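Local coordinates for Low molecular weight phosphotyrosine protein phosphatase (Vibrio cholerae, PDB 6U1P) that probably removes phosphate from phosphotyrosine in proteins, a low molecular weight protein tyrosine phosphatase activity, at residues A22-R27 with P67-V72; M89-L94 with L109-S114. All coordinates share one frame; numbering follows the deposited sequence.

Contact 1. Residues A22-R27 with P67-V72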
# COMPACT_ATOMS: atom_id res chain seq x y z
N ALA B 22 13.73 10.16 0.21
CA ALA B 22 15.13 10.54 0.06
C ALA B 22 15.37 11.98 0.51
O ALA B 22 16.39 12.27 1.15
CB ALA B 22 15.57 10.36 -1.40
N GLU B 23 14.44 12.88 0.19
CA GLU B 23 14.59 14.28 0.60
C GLU B 23 14.70 14.40 2.11
O GLU B 23 15.62 15.04 2.64
CB GLU B 23 13.39 15.11 0.11
CG GLU B 23 13.39 16.56 0.61
CD GLU B 23 12.18 17.38 0.14
OE1 GLU B 23 11.34 16.84 -0.60
OE2 GLU B 23 12.07 18.57 0.52
N ILE B 24 13.78 13.74 2.82
CA ILE B 24 13.76 13.83 4.28
C ILE B 24 15.01 13.22 4.86
O ILE B 24 15.63 13.78 5.77
CB ILE B 24 12.49 13.14 4.79
CG1 ILE B 24 11.26 13.99 4.46
CG2 ILE B 24 12.57 12.87 6.29
CD1 ILE B 24 10.02 13.15 4.17
N ILE B 25 15.42 12.06 4.33
CA ILE B 25 16.60 11.38 4.85
C ILE B 25 17.87 12.17 4.53
O ILE B 25 18.72 12.37 5.40
CB ILE B 25 16.66 9.94 4.32
CG1 ILE B 25 15.45 9.15 4.87
CG2 ILE B 25 17.98 9.28 4.74
CD1 ILE B 25 15.27 7.75 4.31
N LEU B 26 17.99 12.66 3.29
CA LEU B 26 19.15 13.49 2.94
C LEU B 26 19.22 14.73 3.82
O LEU B 26 20.27 15.02 4.40
CB LEU B 26 19.10 13.89 1.46
CG LEU B 26 19.58 12.78 0.54
CD1 LEU B 26 19.28 13.12 -0.91
CD2 LEU B 26 21.07 12.55 0.73
N ARG B 27 18.10 15.44 3.95
CA ARG B 27 18.09 16.66 4.75
C ARG B 27 18.64 16.41 6.15
O ARG B 27 19.48 17.17 6.64
CB ARG B 27 16.68 17.23 4.82
CG ARG B 27 16.56 18.43 5.74
CD ARG B 27 15.19 19.11 5.61
NE ARG B 27 15.03 19.63 4.25
CZ ARG B 27 14.05 19.26 3.42
NH1 ARG B 27 13.13 18.36 3.81
NH2 ARG B 27 14.01 19.77 2.19
N PRO B 67 9.18 13.40 9.50
CA PRO B 67 8.75 13.75 8.14
C PRO B 67 8.03 15.10 8.10
O PRO B 67 6.80 15.20 8.05
CB PRO B 67 7.81 12.60 7.77
CG PRO B 67 7.22 12.17 9.09
CD PRO B 67 8.20 12.54 10.19
N MET B 68 8.79 16.19 8.05
CA MET B 68 8.20 17.49 7.76
C MET B 68 8.40 17.71 6.27
O MET B 68 9.53 17.70 5.79
CB MET B 68 8.83 18.62 8.56
CG MET B 68 8.55 19.97 7.98
SD MET B 68 8.78 21.27 9.17
CE MET B 68 10.53 21.22 9.42
N VAL B 69 7.31 17.86 5.52
CA VAL B 69 7.30 17.50 4.10
C VAL B 69 6.84 18.67 3.25
O VAL B 69 5.89 19.39 3.60
CB VAL B 69 6.42 16.26 3.81
CG1 VAL B 69 7.20 15.03 4.11
CG2 VAL B 69 5.12 16.29 4.61
N ASN B 70 7.51 18.84 2.14
CA ASN B 70 7.05 19.78 1.14
C ASN B 70 5.90 19.22 0.32
O ASN B 70 5.73 18.00 0.21
CB ASN B 70 8.21 20.18 0.25
CG ASN B 70 9.15 21.13 0.96
OD1 ASN B 70 8.77 22.26 1.26
ND2 ASN B 70 10.35 20.66 1.29
N PRO B 71 5.07 20.09 -0.24
CA PRO B 71 4.04 19.64 -1.18
C PRO B 71 4.66 18.90 -2.35
O PRO B 71 5.80 19.14 -2.73
CB PRO B 71 3.39 20.95 -1.65
CG PRO B 71 3.70 21.95 -0.57
CD PRO B 71 5.05 21.55 -0.06
N VAL B 72 3.89 17.94 -2.87
CA VAL B 72 4.22 17.26 -4.12
C VAL B 72 4.43 18.27 -5.24
O VAL B 72 3.65 19.22 -5.40
CB VAL B 72 3.07 16.29 -4.46
CG1 VAL B 72 3.29 15.66 -5.86
CG2 VAL B 72 2.90 15.23 -3.37
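Glu23 and Asn70 meet through a single carboxylate oxygen: ND2 of Asn70 donates to OE2 of Glu23 at 2.8 Å, with an angle of 146° at the hydrogen. The carboxylate and amide planes are nearly coplanar, 10° apart, and the donor comes to the syn side of OE2. The anti lone pair of the same oxygen takes a second donor, NH2 of Arg27, at 2.8 Å in a straighter bond (165°) that is also a salt bridge. Two donors thus grip OE2, while OE1 accepts from the hydroxyl of Ser41; a carboxylate suits this spot because it can take all three. Arg27 sits one helical turn after Glu23, and its chain bends at chi3, which brings NE round to the carboxylate side. The positive charges of Arg27 and nearby Arg40 probably favour the ionised form of Glu23.

Beside this polar group lies an apolar one. Ile24 sends CD1 against CG1 of Val69 at 3.4 Å, tight for two methyl groups, and reaches the ring of Pro67 more loosely, CD1 to CB 4.3 Å. Branched and cyclic side chains give the irregular loop compact surfaces to set against the helix.

The contact sets the loop between helices 54-62 and 77-82 against one side of helix 18-32. Leu60 of helix 54-62 packs on Ile24, and Leu57 of that helix on Pro67, whereas Arg40 of strand 37-43 borders both Glu23 and Asn70, so that helix, loop and strand come together here.

Contact 2. Residues M89-L94 with L109-S114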
# COMPACT_ATOMS: atom_id res chain seq x y z
N MET B 89 15.41 7.69 -9.09
CA MET B 89 15.21 6.49 -8.26
C MET B 89 15.33 5.19 -9.05
O MET B 89 15.77 4.17 -8.51
CB MET B 89 13.84 6.55 -7.58
CG MET B 89 13.76 7.58 -6.49
SD MET B 89 14.85 7.22 -5.09
CE MET B 89 15.58 8.84 -4.88
N ASP B 90 14.93 5.19 -10.31
CA ASP B 90 15.02 3.99 -11.11
C ASP B 90 15.34 4.41 -12.53
O ASP B 90 15.33 5.61 -12.85
CB ASP B 90 13.74 3.12 -11.01
CG ASP B 90 12.49 3.79 -11.61
OD1 ASP B 90 12.58 4.48 -12.66
OD2 ASP B 90 11.40 3.61 -11.02
N ARG B 91 15.60 3.42 -13.38
CA ARG B 91 16.05 3.74 -14.73
C ARG B 91 14.97 4.46 -15.53
O ARG B 91 15.26 5.40 -16.28
CB ARG B 91 16.49 2.46 -15.44
CG ARG B 91 17.85 1.99 -14.99
CD ARG B 91 18.24 0.67 -15.63
NE ARG B 91 19.39 0.11 -14.93
CZ ARG B 91 20.61 0.63 -14.95
NH1 ARG B 91 20.86 1.74 -15.63
NH2 ARG B 91 21.60 0.05 -14.27
N THR B 92 13.71 4.06 -15.34
CA THR B 92 12.61 4.73 -16.02
C THR B 92 12.59 6.22 -15.67
O THR B 92 12.34 7.06 -16.53
CB THR B 92 11.29 4.05 -15.65
OG1 THR B 92 11.38 2.65 -15.95
CG2 THR B 92 10.12 4.68 -16.41
N ASN B 93 12.87 6.55 -14.41
CA ASN B 93 12.96 7.95 -14.02
C ASN B 93 14.12 8.65 -14.72
O ASN B 93 13.98 9.76 -15.24
CB ASN B 93 13.11 8.06 -12.50
CG ASN B 93 11.94 7.47 -11.74
OD1 ASN B 93 12.12 6.74 -10.77
ND2 ASN B 93 10.72 7.79 -12.19
N LEU B 94 15.28 7.99 -14.73
CA LEU B 94 16.46 8.58 -15.35
C LEU B 94 16.25 8.82 -16.84
O LEU B 94 16.75 9.81 -17.38
CB LEU B 94 17.67 7.67 -15.12
CG LEU B 94 19.00 8.15 -15.70
CD1 LEU B 94 19.54 9.33 -14.90
CD2 LEU B 94 19.98 7.01 -15.71
N LEU B 109 22.59 14.39 -14.31
CA LEU B 109 21.61 13.33 -14.10
C LEU B 109 22.31 12.04 -13.73
O LEU B 109 23.31 11.67 -14.35
CB LEU B 109 20.77 13.12 -15.36
CG LEU B 109 19.49 13.94 -15.53
CD1 LEU B 109 19.70 15.40 -15.13
CD2 LEU B 109 18.99 13.85 -16.96
N ALA B 110 21.76 11.33 -12.74
CA ALA B 110 22.34 10.07 -12.30
C ALA B 110 21.31 9.32 -11.46
O ALA B 110 20.34 9.90 -10.97
CB ALA B 110 23.64 10.28 -11.52
N LEU B 111 21.52 8.01 -11.33
CA LEU B 111 20.66 7.19 -10.48
C LEU B 111 21.01 7.40 -9.01
O LEU B 111 22.18 7.55 -8.65
CB LEU B 111 20.78 5.71 -10.88
CG LEU B 111 20.18 5.41 -12.27
CD1 LEU B 111 20.68 4.10 -12.87
CD2 LEU B 111 18.67 5.41 -12.19
N PHE B 112 19.96 7.41 -8.18
CA PHE B 112 20.12 7.68 -6.75
C PHE B 112 21.10 6.72 -6.10
O PHE B 112 21.89 7.12 -5.22
CB PHE B 112 18.78 7.60 -6.03
CG PHE B 112 18.85 7.95 -4.56
CD1 PHE B 112 18.88 9.27 -4.14
CD2 PHE B 112 18.88 6.94 -3.60
CE1 PHE B 112 18.93 9.59 -2.78
CE2 PHE B 112 18.93 7.26 -2.23
CZ PHE B 112 18.95 8.59 -1.82
N LEU B 113 21.07 5.45 -6.50
CA LEU B 113 21.93 4.43 -5.89
C LEU B 113 23.35 4.40 -6.47
O LEU B 113 24.10 3.48 -6.14
CB LEU B 113 21.29 3.05 -6.06
CG LEU B 113 20.02 2.80 -5.27
CD1 LEU B 113 19.51 1.40 -5.54
CD2 LEU B 113 20.28 3.01 -3.79
N SER B 114 23.73 5.37 -7.30
CA SER B 114 24.99 5.26 -8.04
C SER B 114 26.24 5.32 -7.17
O SER B 114 27.30 4.85 -7.62
CB SER B 114 25.07 6.35 -9.12
OG SER B 114 25.06 7.63 -8.53
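Met89 and Phe112 lie side by side and point the same way where the chain leaves the C-terminal ends of the two parallel strands of a beta-alpha-beta unit (strand 85-88, helix 91-100, strand 109-111). The Met89 chain, bent at chi2 and chi3, brings CE over one face of the Phe112 ring, 3.4 Å from CG. SD lies 4.6 Å from the ring centroid and 30° off the normal, a Met-aromatic contact; a flexible thioether fits closely against a flat ring.

Leu94 and Leu111 instead cross at about a right angle, with CD2 of Leu94 3.8 Å from CG of Leu111. CG of Leu94 is anti to the backbone N (chi1 -180°), and from there CD1 extends to the strand backbone, 3.7 Å from N of Ala110, and to CB of Leu109. Leucines serve well here, since two methyls on one branch can address both a side chain and a strand. Arg91 also crosses Leu111 at about a right angle, and CD1 of the leucine lies over one face of its guanidinium.

The helix start is fixed by a capping box of Asp90 and Asn93. OD2 of Asp90 is salt-bridged to Arg18, a predicted active-site residue, while OD1 accepts from N of Asn93 at 2.7 Å; the return bond, from N of Asp90 to OD1 of Asn93, is weak at 3.2 Å.

Overall arrangement
Contact 1 and contact 2 have centres about 18 Å apart, yet they meet through helix 18-32: CB of Ala22 lies 3.7 Å from CE1 of Phe112 and 3.8 Å from CE of Met89, and CD1 of Leu26 packs on the same ring. The side chain of the predicted nucleophile Cys12 is about 4 Å from that of Met89 in contact 2 and about 10 Å from that of Glu23 in contact 1. Both contacts also reach the second subunit: Ile141 and Ala145 of that subunit pack on helix 18-32, and its Leu148 on Phe112, so the surroundings of the predicted active site adjoin the dimer interface.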